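PDB 4CFI: flagellin, which probably forms, as flagellins do, the subunit that polymerises into the bacterial flagellar filament, and carries epitopes relevant to the immune response. Local coordinates for residues A[54-58]-A[96-101]; A[119-123]-A[161-166]; A[71-77]-A[89-95]; A[27-31]-A[230-234]; A[101-107]-A[235-240]. The contacts are given in a common frame with arbitrary orientation. Residue numbers count along the deposited sequence, not the author numbering.

Contact 1 (A[54-58]-A[96-101]); sequences VNRIA and MSAAKI
Residues 54-58 are alpha-helical, with Ala58 N bonded to Val54 O at 3.0 Å, while 96-101 is an irregular segment. Ser97 is extended (phi/psi -64/155), and after it the chain bends so that Lys100 N reaches Ser97 O at 3.0 Å. The backbones come nearest at Ala58 and Ser97, CA to CA 5.0 Å, a spacing that a methyl group can fill. Ala58 CB rests on the peptide, 3.5 Å from Ser97 N and 3.7 Å from Met96 C. One helical turn earlier Val54, a beta-branched residue in the t rotamer, directs CG1 to within 3.7 Å of Met96 O, 4.0 Å of Ala98 CB and 4.2 Å of Ile101 CD1. The loop thus packs on helix 37-60 through small and branched aliphatic groups, which also cover Met96 O. Val54 also touches Leu16 and Ser19 of helix 2-31, Met96 meets Leu16, and backbone bonds tie Ala98 to Ser220 and Ile101 to Val219, so the loop lies between helix 37-60 and the 219-220 segment.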
# COMPACT_ATOMS: atom_id res chain seq x y z
N VAL A 54 -0.74 -14.02 -11.60
CA VAL A 54 -1.93 -13.45 -10.95
C VAL A 54 -3.10 -13.38 -11.94
O VAL A 54 -4.21 -13.80 -11.62
CB VAL A 54 -1.62 -12.05 -10.37
CG1 VAL A 54 -2.88 -11.32 -9.94
CG2 VAL A 54 -0.65 -12.15 -9.20
N ASN A 55 -2.85 -12.85 -13.14
CA ASN A 55 -3.90 -12.75 -14.14
C ASN A 55 -4.38 -14.11 -14.62
O ASN A 55 -5.57 -14.24 -14.94
CB ASN A 55 -3.48 -11.86 -15.32
CG ASN A 55 -3.42 -10.39 -14.97
OD1 ASN A 55 -2.50 -9.66 -15.40
ND2 ASN A 55 -4.38 -9.93 -14.23
N ARG A 56 -3.50 -15.10 -14.68
CA ARG A 56 -3.92 -16.45 -15.03
C ARG A 56 -4.84 -17.04 -13.96
O ARG A 56 -5.88 -17.64 -14.26
CB ARG A 56 -2.73 -17.38 -15.24
CG ARG A 56 -3.08 -18.71 -15.90
CD ARG A 56 -1.99 -19.77 -15.76
NE ARG A 56 -1.72 -20.07 -14.36
CZ ARG A 56 -2.54 -20.74 -13.56
NH1 ARG A 56 -3.66 -21.29 -14.01
NH2 ARG A 56 -2.22 -20.88 -12.28
N ILE A 57 -4.45 -16.89 -12.70
CA ILE A 57 -5.28 -17.41 -11.62
C ILE A 57 -6.67 -16.75 -11.66
O ILE A 57 -7.70 -17.43 -11.52
CB ILE A 57 -4.58 -17.19 -10.25
CG1 ILE A 57 -3.27 -18.01 -10.17
CG2 ILE A 57 -5.53 -17.49 -9.11
CD1 ILE A 57 -2.27 -17.44 -9.17
N ALA A 58 -6.71 -15.44 -11.86
CA ALA A 58 -7.98 -14.71 -11.86
C ALA A 58 -8.87 -15.10 -13.05
O ALA A 58 -10.09 -15.19 -12.90
CB ALA A 58 -7.75 -13.21 -11.85
N MET A 96 -10.03 -10.85 -8.46
CA MET A 96 -8.66 -10.99 -8.05
C MET A 96 -7.67 -10.70 -9.18
O MET A 96 -6.47 -10.98 -9.03
CB MET A 96 -8.45 -12.41 -7.53
CG MET A 96 -9.22 -12.74 -6.25
SD MET A 96 -8.71 -11.74 -4.82
CE MET A 96 -10.07 -10.59 -4.76
N SER A 97 -8.14 -10.14 -10.29
CA SER A 97 -7.23 -9.79 -11.37
C SER A 97 -6.25 -8.71 -10.90
O SER A 97 -6.53 -7.94 -9.98
CB SER A 97 -8.00 -9.36 -12.62
OG SER A 97 -8.54 -8.06 -12.51
N ALA A 98 -5.08 -8.65 -11.54
CA ALA A 98 -4.04 -7.72 -11.11
C ALA A 98 -4.47 -6.25 -11.13
O ALA A 98 -3.99 -5.45 -10.32
CB ALA A 98 -2.80 -7.91 -11.95
N ALA A 99 -5.39 -5.89 -12.02
CA ALA A 99 -5.87 -4.52 -12.12
C ALA A 99 -6.79 -4.11 -10.98
O ALA A 99 -7.07 -2.92 -10.83
CB ALA A 99 -6.58 -4.32 -13.46
N LYS A 100 -7.26 -5.09 -10.21
CA LYS A 100 -8.30 -4.88 -9.21
C LYS A 100 -7.85 -5.17 -7.78
O LYS A 100 -8.66 -5.07 -6.86
CB LYS A 100 -9.54 -5.73 -9.56
CG LYS A 100 -10.18 -5.38 -10.90
CD LYS A 100 -10.80 -3.99 -10.90
CE LYS A 100 -12.14 -3.97 -11.62
NZ LYS A 100 -12.95 -2.81 -11.17
N ILE A 101 -6.57 -5.50 -7.59
CA ILE A 101 -6.02 -5.73 -6.25
C ILE A 101 -4.75 -4.91 -6.07
O ILE A 101 -4.14 -4.49 -7.06
CB ILE A 101 -5.77 -7.23 -5.94
CG1 ILE A 101 -4.74 -7.86 -6.91
CG2 ILE A 101 -7.09 -7.99 -5.98
CD1 ILE A 101 -4.34 -9.30 -6.57

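Contact 2 (A[119-123]-A[161-166]); sequences IDSSG and TAVTAV
Ile119, at the end of strand 111-119, lays CD1 against Val166 CG2 at 3.8 Å, an apolar contact between two buried side chains (Ile119 chi1 p, chi2 t; Val166 chi1 t). Just beyond it the chain makes a type I beta turn from Asp120 to Gly123, closed by Gly123 N to Asp120 O at 3.0 Å, and an Asx turn is superimposed on it: Asp120, chi1 p, accepts at OD1 from Ser122 N at 2.9 Å. A short acid side chain suits this place because it can fold back onto the amides ahead of it; the same oxygen also receives Ala124 N. The turn packs on helix 160-167 within the flagellin D2 domain, nearest at Gly123 and Ala162, CA to CA 4.2 Å. Gly123 adopts phi/psi 89/5, and a CB there would clash with Ala165 CB, so both conformation and packing call for glycine. Small helix residues permit the approach: Ser121 O lies 3.6 Å from Ala162 CB, and Ser122 O 3.3 Å from Ala165 CB. Ser159, just before the helix, bonds through OG to Ser121 O. One water bridges the two backbones, donating to Gly123 O at 2.7 Å and to Ala165 O at 2.9 Å.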
# COMPACT_ATOMS: atom_id res chain seq x y z
N ILE A 119 14.68 23.63 11.23
CA ILE A 119 13.60 24.43 11.78
C ILE A 119 13.64 24.48 13.29
O ILE A 119 14.25 23.61 13.94
CB ILE A 119 12.20 23.94 11.30
CG1 ILE A 119 11.91 22.53 11.82
CG2 ILE A 119 12.07 24.04 9.78
CD1 ILE A 119 10.58 21.93 11.36
N ASP A 120 13.00 25.49 13.86
CA ASP A 120 12.80 25.56 15.29
C ASP A 120 11.53 24.82 15.72
O ASP A 120 10.85 24.18 14.91
CB ASP A 120 12.87 27.03 15.79
CG ASP A 120 11.67 27.88 15.40
OD1 ASP A 120 10.65 27.34 14.96
OD2 ASP A 120 11.81 29.13 15.52
N SER A 121 11.20 24.88 17.00
CA SER A 121 10.08 24.10 17.53
C SER A 121 8.72 24.60 17.03
O SER A 121 7.72 23.89 17.18
CB SER A 121 10.11 24.09 19.07
OG SER A 121 9.95 25.40 19.61
N SER A 122 8.67 25.80 16.47
CA SER A 122 7.46 26.35 15.87
C SER A 122 7.37 26.14 14.35
O SER A 122 6.41 26.58 13.74
CB SER A 122 7.34 27.86 16.15
OG SER A 122 7.29 28.12 17.53
N GLY A 123 8.39 25.53 13.74
CA GLY A 123 8.41 25.33 12.30
C GLY A 123 9.03 26.45 11.48
O GLY A 123 8.94 26.42 10.26
N THR A 161 1.79 23.12 16.29
CA THR A 161 2.21 24.37 15.64
C THR A 161 3.19 24.11 14.50
O THR A 161 3.02 24.64 13.41
CB THR A 161 2.88 25.31 16.66
OG1 THR A 161 1.91 25.64 17.67
CG2 THR A 161 3.37 26.60 16.00
N ALA A 162 4.21 23.29 14.74
CA ALA A 162 5.19 22.98 13.71
C ALA A 162 4.59 22.21 12.55
O ALA A 162 4.92 22.48 11.39
CB ALA A 162 6.38 22.25 14.31
N VAL A 163 3.71 21.24 12.83
CA VAL A 163 3.06 20.51 11.76
C VAL A 163 2.33 21.48 10.83
O VAL A 163 2.54 21.46 9.62
CB VAL A 163 2.09 19.43 12.29
CG1 VAL A 163 1.28 18.83 11.15
CG2 VAL A 163 2.83 18.33 13.05
N THR A 164 1.49 22.33 11.40
CA THR A 164 0.73 23.28 10.60
C THR A 164 1.67 24.22 9.85
O THR A 164 1.45 24.52 8.67
CB THR A 164 -0.24 24.08 11.53
OG1 THR A 164 -1.18 23.16 12.11
CG2 THR A 164 -0.96 25.21 10.78
N ALA A 165 2.69 24.71 10.55
CA ALA A 165 3.60 25.71 9.98
C ALA A 165 4.44 25.21 8.82
O ALA A 165 4.85 26.00 7.97
CB ALA A 165 4.53 26.24 11.07
N VAL A 166 4.73 23.91 8.80
CA VAL A 166 5.56 23.29 7.76
C VAL A 166 4.70 22.69 6.65
O VAL A 166 4.97 22.90 5.46
CB VAL A 166 6.52 22.21 8.36
CG1 VAL A 166 7.25 21.45 7.25
CG2 VAL A 166 7.50 22.88 9.30
O HOH W 1 7.68 26.33 7.87

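Contact 3 (A[71-77]-A[89-95]); sequences GSAGTLS and SVDLTQS
Two backbone bonds join Leu76 and Val90 as an antiparallel hydrogen-bonded pair, Leu76 N to Val90 O at 2.9 Å and Val90 N to Leu76 O at 2.7 Å. Thr75 with Asp91 and Ser77 with Ser89 flank it as non-hydrogen-bonded pairs, their CA atoms 4.5 and 4.3 Å apart, and the short strand axes run antiparallel, with 161° between their directions and 4.5 Å at closest. Leu92 N adds a bond to Gly74 O at 2.8 Å. Ser77 OG and Ser89 OG share a hydrogen bond of 3.3 Å on the exposed face that also carries Thr75 and Asp91, where polar residues suit the solvent. Asp91 makes an Asx turn: OD1 accepts from Thr93 N at 2.9 Å and Thr93 OG1 at 2.6 Å. A type I turn from Gly71 to Gly74 leads into the hairpin. The angles of Gly71 (phi/psi 86/-13) alone call for glycine, and a CB would also clash with Thr93 O. One water bridges Ala73 N (3.1 Å) and Leu92 O (2.6 Å). Leu76 and Val90 share the face turned to the helices; beside it Leu92 CD1 meets Leu76 CD1 at 3.9 Å and Leu92 CB meets Ala73 CB at 4.2 Å. Leu92 and Val90 pack on Leu251 of helix 227-257, and Leu76 on Ile5 of helix 2-31. This is a two-stranded beta hairpin laid by its apolar face on the helical flagellin core.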
# COMPACT_ATOMS: atom_id res chain seq x y z
N GLY A 71 -14.69 -12.06 -10.21
CA GLY A 71 -15.86 -11.26 -9.85
C GLY A 71 -17.14 -11.71 -10.52
O GLY A 71 -18.25 -11.34 -10.11
N SER A 72 -17.03 -12.57 -11.53
CA SER A 72 -18.18 -12.90 -12.37
C SER A 72 -19.16 -13.88 -11.74
O SER A 72 -20.30 -14.00 -12.20
CB SER A 72 -17.74 -13.40 -13.76
OG SER A 72 -17.13 -14.68 -13.70
N ALA A 73 -18.74 -14.59 -10.68
CA ALA A 73 -19.62 -15.55 -10.01
C ALA A 73 -20.68 -14.88 -9.14
O ALA A 73 -21.71 -15.48 -8.84
CB ALA A 73 -18.81 -16.56 -9.20
N GLY A 74 -20.43 -13.64 -8.73
CA GLY A 74 -21.37 -12.90 -7.90
C GLY A 74 -21.48 -13.46 -6.50
O GLY A 74 -20.51 -13.91 -5.91
N THR A 75 -22.69 -13.43 -5.96
CA THR A 75 -22.98 -14.01 -4.66
C THR A 75 -23.68 -15.34 -4.87
O THR A 75 -24.72 -15.38 -5.52
CB THR A 75 -23.84 -13.07 -3.80
OG1 THR A 75 -23.15 -11.81 -3.65
CG2 THR A 75 -24.08 -13.66 -2.42
N LEU A 76 -23.09 -16.41 -4.34
CA LEU A 76 -23.68 -17.74 -4.42
C LEU A 76 -24.37 -18.12 -3.11
O LEU A 76 -23.93 -17.71 -2.04
CB LEU A 76 -22.59 -18.76 -4.74
CG LEU A 76 -21.73 -18.49 -5.97
CD1 LEU A 76 -20.69 -19.59 -6.13
CD2 LEU A 76 -22.59 -18.37 -7.22
N SER A 77 -25.45 -18.89 -3.19
CA SER A 77 -26.18 -19.31 -2.01
C SER A 77 -26.41 -20.82 -2.03
O SER A 77 -26.62 -21.41 -3.09
CB SER A 77 -27.51 -18.56 -1.92
OG SER A 77 -27.28 -17.17 -1.80
N SER A 89 -24.46 -17.93 2.25
CA SER A 89 -24.14 -17.11 1.10
C SER A 89 -22.65 -16.88 1.06
O SER A 89 -21.99 -16.72 2.09
CB SER A 89 -24.86 -15.77 1.18
OG SER A 89 -26.26 -15.96 1.08
N VAL A 90 -22.13 -16.84 -0.16
CA VAL A 90 -20.71 -16.64 -0.41
C VAL A 90 -20.54 -15.49 -1.40
O VAL A 90 -20.97 -15.58 -2.56
CB VAL A 90 -20.09 -17.93 -0.97
CG1 VAL A 90 -18.58 -17.78 -1.10
CG2 VAL A 90 -20.44 -19.12 -0.09
N ASP A 91 -19.92 -14.41 -0.94
CA ASP A 91 -19.68 -13.22 -1.75
C ASP A 91 -18.39 -13.34 -2.58
O ASP A 91 -17.29 -13.12 -2.07
CB ASP A 91 -19.61 -11.98 -0.85
CG ASP A 91 -19.42 -10.69 -1.63
OD1 ASP A 91 -19.08 -10.77 -2.83
OD2 ASP A 91 -19.60 -9.61 -1.05
N LEU A 92 -18.55 -13.67 -3.86
CA LEU A 92 -17.45 -13.76 -4.83
C LEU A 92 -17.57 -12.66 -5.89
O LEU A 92 -17.28 -12.87 -7.08
CB LEU A 92 -17.46 -15.13 -5.52
CG LEU A 92 -17.24 -16.32 -4.58
CD1 LEU A 92 -17.43 -17.61 -5.36
CD2 LEU A 92 -15.86 -16.26 -3.94
N THR A 93 -17.95 -11.47 -5.45
CA THR A 93 -18.14 -10.35 -6.36
C THR A 93 -16.85 -9.59 -6.72
O THR A 93 -16.83 -8.88 -7.72
CB THR A 93 -19.13 -9.33 -5.78
OG1 THR A 93 -18.63 -8.81 -4.54
CG2 THR A 93 -20.50 -9.97 -5.52
N GLN A 94 -15.81 -9.72 -5.89
CA GLN A 94 -14.54 -9.02 -6.10
C GLN A 94 -13.56 -9.81 -6.97
O GLN A 94 -13.25 -10.98 -6.68
CB GLN A 94 -13.86 -8.68 -4.76
CG GLN A 94 -12.33 -8.63 -4.82
CD GLN A 94 -11.71 -7.24 -4.64
OE1 GLN A 94 -11.91 -6.60 -3.61
NE2 GLN A 94 -10.90 -6.80 -5.63
N SER A 95 -13.09 -9.17 -8.04
CA SER A 95 -12.09 -9.73 -8.91
C SER A 95 -10.72 -9.74 -8.25
O SER A 95 -10.32 -8.78 -7.58
CB SER A 95 -11.99 -8.88 -10.18
OG SER A 95 -11.01 -9.36 -11.06
O HOH W 2 -16.25 -14.37 -8.93

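Contact 4 (A[27-31]-A[230-234]); sequences AVQAS and AYQAM
The tip of Met234 is the chief bump of this contact. Its side chain, chi1 m and then t, t, stretches across from helix 230-234 so that CE settles into a hollow lined by Ala27, Val28 and Ser31: CE is 3.3 Å from Ala27 O, 3.3 Å from Val28 CA, 3.6 Å from Val28 CG2 and 3.0 Å from Ser31 OG. An unbranched, flexible thioether suits such a narrow recess. Ala27 CB approaches Ala233 CB at 4.1 Å and Met234 CG at 4.0 Å, while Ala230 CB fits against Ala27 O at 3.8 Å, Ser31 CB at 3.9 Å and Ala30 CB at 4.3 Å. The alanines allow the CA atoms of Ala27 and Ala230 to come to 5.0 Å, while the short axes, with Met234 reaching between them, pass 8.9 Å apart, nearly antiparallel at 152°. Here the last turns of helix 2-31 meet the first turns of helix 227-257, the pairing of N-terminal and C-terminal helices on which the alpha-helical D1 core of flagellins is built. Ile224 packs against Ala27, Ala30 and Ala233. Tyr231 starts away from the partner helix, but with chi1 m the ring comes back alongside, CE1 3.8 Å from Ser31 CB; its OH bonds to Gln227, whose NE2 also serves Ser31 O. Ser31, chi1 p, holds OG 3.1 Å from both Ala27 O and Val28 O.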
# COMPACT_ATOMS: atom_id res chain seq x y z
N ALA A 27 10.66 -7.03 -4.63
CA ALA A 27 10.69 -5.61 -4.31
C ALA A 27 11.71 -5.30 -3.21
O ALA A 27 12.40 -4.27 -3.28
CB ALA A 27 9.31 -5.15 -3.90
N VAL A 28 11.78 -6.15 -2.18
CA VAL A 28 12.79 -6.00 -1.13
C VAL A 28 14.19 -6.07 -1.75
O VAL A 28 15.03 -5.21 -1.49
CB VAL A 28 12.63 -7.05 -0.00
CG1 VAL A 28 13.82 -7.05 0.95
CG2 VAL A 28 11.35 -6.79 0.76
N GLN A 29 14.41 -7.06 -2.60
CA GLN A 29 15.70 -7.21 -3.28
C GLN A 29 16.06 -5.97 -4.10
O GLN A 29 17.22 -5.55 -4.14
CB GLN A 29 15.68 -8.44 -4.19
CG GLN A 29 17.07 -8.87 -4.64
CD GLN A 29 17.12 -10.11 -5.53
OE1 GLN A 29 18.16 -10.39 -6.14
NE2 GLN A 29 16.01 -10.85 -5.63
N ALA A 30 15.07 -5.38 -4.76
CA ALA A 30 15.29 -4.25 -5.64
C ALA A 30 15.52 -2.95 -4.89
O ALA A 30 15.97 -1.97 -5.47
CB ALA A 30 14.12 -4.09 -6.59
N SER A 31 15.19 -2.92 -3.61
CA SER A 31 15.25 -1.66 -2.87
C SER A 31 16.42 -1.57 -1.88
O SER A 31 16.58 -0.56 -1.21
CB SER A 31 13.92 -1.43 -2.16
OG SER A 31 13.73 -2.38 -1.15
N ALA A 230 9.75 0.32 -6.27
CA ALA A 230 9.90 -0.79 -5.34
C ALA A 230 9.16 -0.55 -4.02
O ALA A 230 8.49 -1.45 -3.49
CB ALA A 230 11.37 -1.10 -5.10
N TYR A 231 9.29 0.67 -3.48
CA TYR A 231 8.56 1.02 -2.28
C TYR A 231 7.04 1.02 -2.53
O TYR A 231 6.28 0.55 -1.66
CB TYR A 231 9.00 2.38 -1.75
CG TYR A 231 10.43 2.46 -1.21
CD1 TYR A 231 11.09 1.34 -0.72
CD2 TYR A 231 11.09 3.69 -1.16
CE1 TYR A 231 12.39 1.45 -0.22
CE2 TYR A 231 12.38 3.80 -0.65
CZ TYR A 231 13.02 2.68 -0.17
OH TYR A 231 14.31 2.79 0.31
N GLN A 232 6.59 1.53 -3.67
CA GLN A 232 5.17 1.45 -4.01
C GLN A 232 4.70 -0.01 -4.06
O GLN A 232 3.60 -0.31 -3.60
CB GLN A 232 4.91 2.11 -5.36
CG GLN A 232 4.97 3.62 -5.34
CD GLN A 232 4.88 4.21 -6.74
OE1 GLN A 232 5.67 3.86 -7.61
NE2 GLN A 232 3.92 5.10 -6.96
N ALA A 233 5.54 -0.89 -4.61
CA ALA A 233 5.19 -2.31 -4.71
C ALA A 233 5.04 -2.96 -3.34
O ALA A 233 4.15 -3.79 -3.14
CB ALA A 233 6.20 -3.08 -5.55
N MET A 234 5.89 -2.60 -2.39
CA MET A 234 5.78 -3.16 -1.05
C MET A 234 4.42 -2.82 -0.41
O MET A 234 3.77 -3.70 0.16
CB MET A 234 6.91 -2.65 -0.17
CG MET A 234 8.25 -3.23 -0.56
SD MET A 234 9.63 -2.39 0.22
CE MET A 234 10.99 -3.35 -0.40

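Contact 5 (A[101-107]-A[235-240]); sequences IGGGMVQ and VSIDNA
Asn239, with 66 Å² buried, is the hub. From helix 235-240 (chi1 m), its ND2 gives hydrogen bonds to Gly103 O at 2.8 Å, almost straight, and to Met105 O at 2.9 Å. An amide suits the post: its two N-H groups hold two carbonyls of an irregular chain, while OD1 accepts from a water (2.9 Å) that itself accepts from Gln107 N (2.8 Å). Gly102, with 44 Å² buried, follows the helix: its CA lies 4.2 Å from Ala240 CA and 3.4 Å from Ser236 O, a CA-H...O contact. A CB on it would clash with Ser236 OG, which is hydrogen-bonded to Gln217 O; Gly102 to Gly104 all have phi of 63 to 76° with psi near -160°, an extended course open to glycine. Val235, which like Ala240 loses 44 Å² to the loop, has chi1 t and sets CG1 3.6 Å from Val106 CG2. Farther out, a second water donates to Gln107 OE1 (3.0 Å) and Asp238 OD2 (2.6 Å); Asp238 OD1 forms a salt bridge with Arg24. This three-glycine segment, held by an asparagine of the C-terminal helix, is consistent with the connection from helical D1 core to D2 in flagellins.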
# COMPACT_ATOMS: atom_id res chain seq x y z
N ILE A 101 -6.57 -5.50 -7.59
CA ILE A 101 -6.02 -5.73 -6.25
C ILE A 101 -4.75 -4.91 -6.07
O ILE A 101 -4.14 -4.49 -7.06
CB ILE A 101 -5.77 -7.23 -5.94
CG1 ILE A 101 -4.74 -7.86 -6.91
CG2 ILE A 101 -7.09 -7.99 -5.98
CD1 ILE A 101 -4.34 -9.30 -6.57
N GLY A 102 -4.36 -4.70 -4.82
CA GLY A 102 -3.32 -3.74 -4.52
C GLY A 102 -3.84 -2.33 -4.69
O GLY A 102 -5.04 -2.07 -4.66
N GLY A 103 -2.93 -1.38 -4.84
CA GLY A 103 -3.33 0.02 -4.82
C GLY A 103 -3.92 0.39 -3.47
O GLY A 103 -3.59 -0.20 -2.44
N GLY A 104 -4.78 1.39 -3.48
CA GLY A 104 -5.39 1.87 -2.26
C GLY A 104 -4.47 2.72 -1.41
O GLY A 104 -3.47 3.25 -1.90
N MET A 105 -4.85 2.87 -0.13
CA MET A 105 -4.13 3.72 0.81
C MET A 105 -3.12 2.91 1.59
O MET A 105 -3.32 1.73 1.85
CB MET A 105 -5.12 4.40 1.78
CG MET A 105 -6.14 5.30 1.09
SD MET A 105 -7.40 5.96 2.19
CE MET A 105 -8.21 4.47 2.79
N VAL A 106 -2.04 3.55 2.01
CA VAL A 106 -1.05 2.89 2.85
C VAL A 106 -1.64 2.61 4.24
O VAL A 106 -2.27 3.48 4.83
CB VAL A 106 0.21 3.75 3.00
CG1 VAL A 106 1.26 3.00 3.81
CG2 VAL A 106 0.81 4.15 1.65
N GLN A 107 -1.47 1.39 4.74
CA GLN A 107 -1.93 1.07 6.10
C GLN A 107 -1.27 1.98 7.12
O GLN A 107 -0.16 2.45 6.91
CB GLN A 107 -1.63 -0.38 6.45
CG GLN A 107 -0.15 -0.67 6.61
CD GLN A 107 0.13 -2.13 6.89
OE1 GLN A 107 0.90 -2.77 6.17
NE2 GLN A 107 -0.49 -2.67 7.94
N VAL A 235 4.00 -1.56 -0.52
CA VAL A 235 2.70 -1.13 0.00
C VAL A 235 1.58 -1.82 -0.75
O VAL A 235 0.64 -2.33 -0.14
CB VAL A 235 2.50 0.41 -0.16
CG1 VAL A 235 1.07 0.84 0.15
CG2 VAL A 235 3.52 1.17 0.68
N SER A 236 1.65 -1.81 -2.07
CA SER A 236 0.61 -2.41 -2.89
C SER A 236 0.42 -3.88 -2.58
O SER A 236 -0.72 -4.35 -2.47
CB SER A 236 0.93 -2.22 -4.37
OG SER A 236 -0.16 -2.62 -5.19
N ILE A 237 1.52 -4.63 -2.44
CA ILE A 237 1.44 -6.05 -2.11
C ILE A 237 0.90 -6.27 -0.70
O ILE A 237 0.10 -7.19 -0.48
CB ILE A 237 2.81 -6.75 -2.29
CG1 ILE A 237 3.20 -6.79 -3.78
CG2 ILE A 237 2.80 -8.15 -1.67
CD1 ILE A 237 2.29 -7.64 -4.63
N ASP A 238 1.32 -5.45 0.27
CA ASP A 238 0.72 -5.56 1.60
C ASP A 238 -0.82 -5.45 1.51
O ASP A 238 -1.55 -6.22 2.14
CB ASP A 238 1.28 -4.49 2.56
CG ASP A 238 2.69 -4.79 3.07
OD1 ASP A 238 3.19 -5.93 2.92
OD2 ASP A 238 3.28 -3.85 3.63
N ASN A 239 -1.29 -4.50 0.72
CA ASN A 239 -2.73 -4.30 0.55
C ASN A 239 -3.40 -5.44 -0.19
O ASN A 239 -4.49 -5.86 0.18
CB ASN A 239 -2.99 -2.96 -0.14
CG ASN A 239 -2.65 -1.78 0.76
OD1 ASN A 239 -2.32 -1.95 1.94
ND2 ASN A 239 -2.73 -0.60 0.21
N ALA A 240 -2.77 -5.93 -1.25
CA ALA A 240 -3.32 -7.06 -2.00
C ALA A 240 -3.41 -8.30 -1.11
O ALA A 240 -4.40 -9.03 -1.16
CB ALA A 240 -2.47 -7.34 -3.23
O HOH W 3 -0.14 -0.58 3.17
O HOH W 4 2.28 -1.42 3.87

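Four of the five contacts belong to the helical body of flagellin, and contact 2 lies apart in D2, its centre 31 Å from that of contact 5 and 50 Å from that of contact 3. Along the chain contact 3 is nested inside the loop closed by contact 1, which shares Ile101 with contact 5, so successive parts of the connection from the hairpin are held to helices 37-60 and 227-257. Contacts 4 and 5 use adjoining parts of helix 227-257, with centres 13 Å apart, and both close loops that contain contact 2. D2 is thus an insertion, leaving and rejoining a body whose N- and C-terminal helices pair.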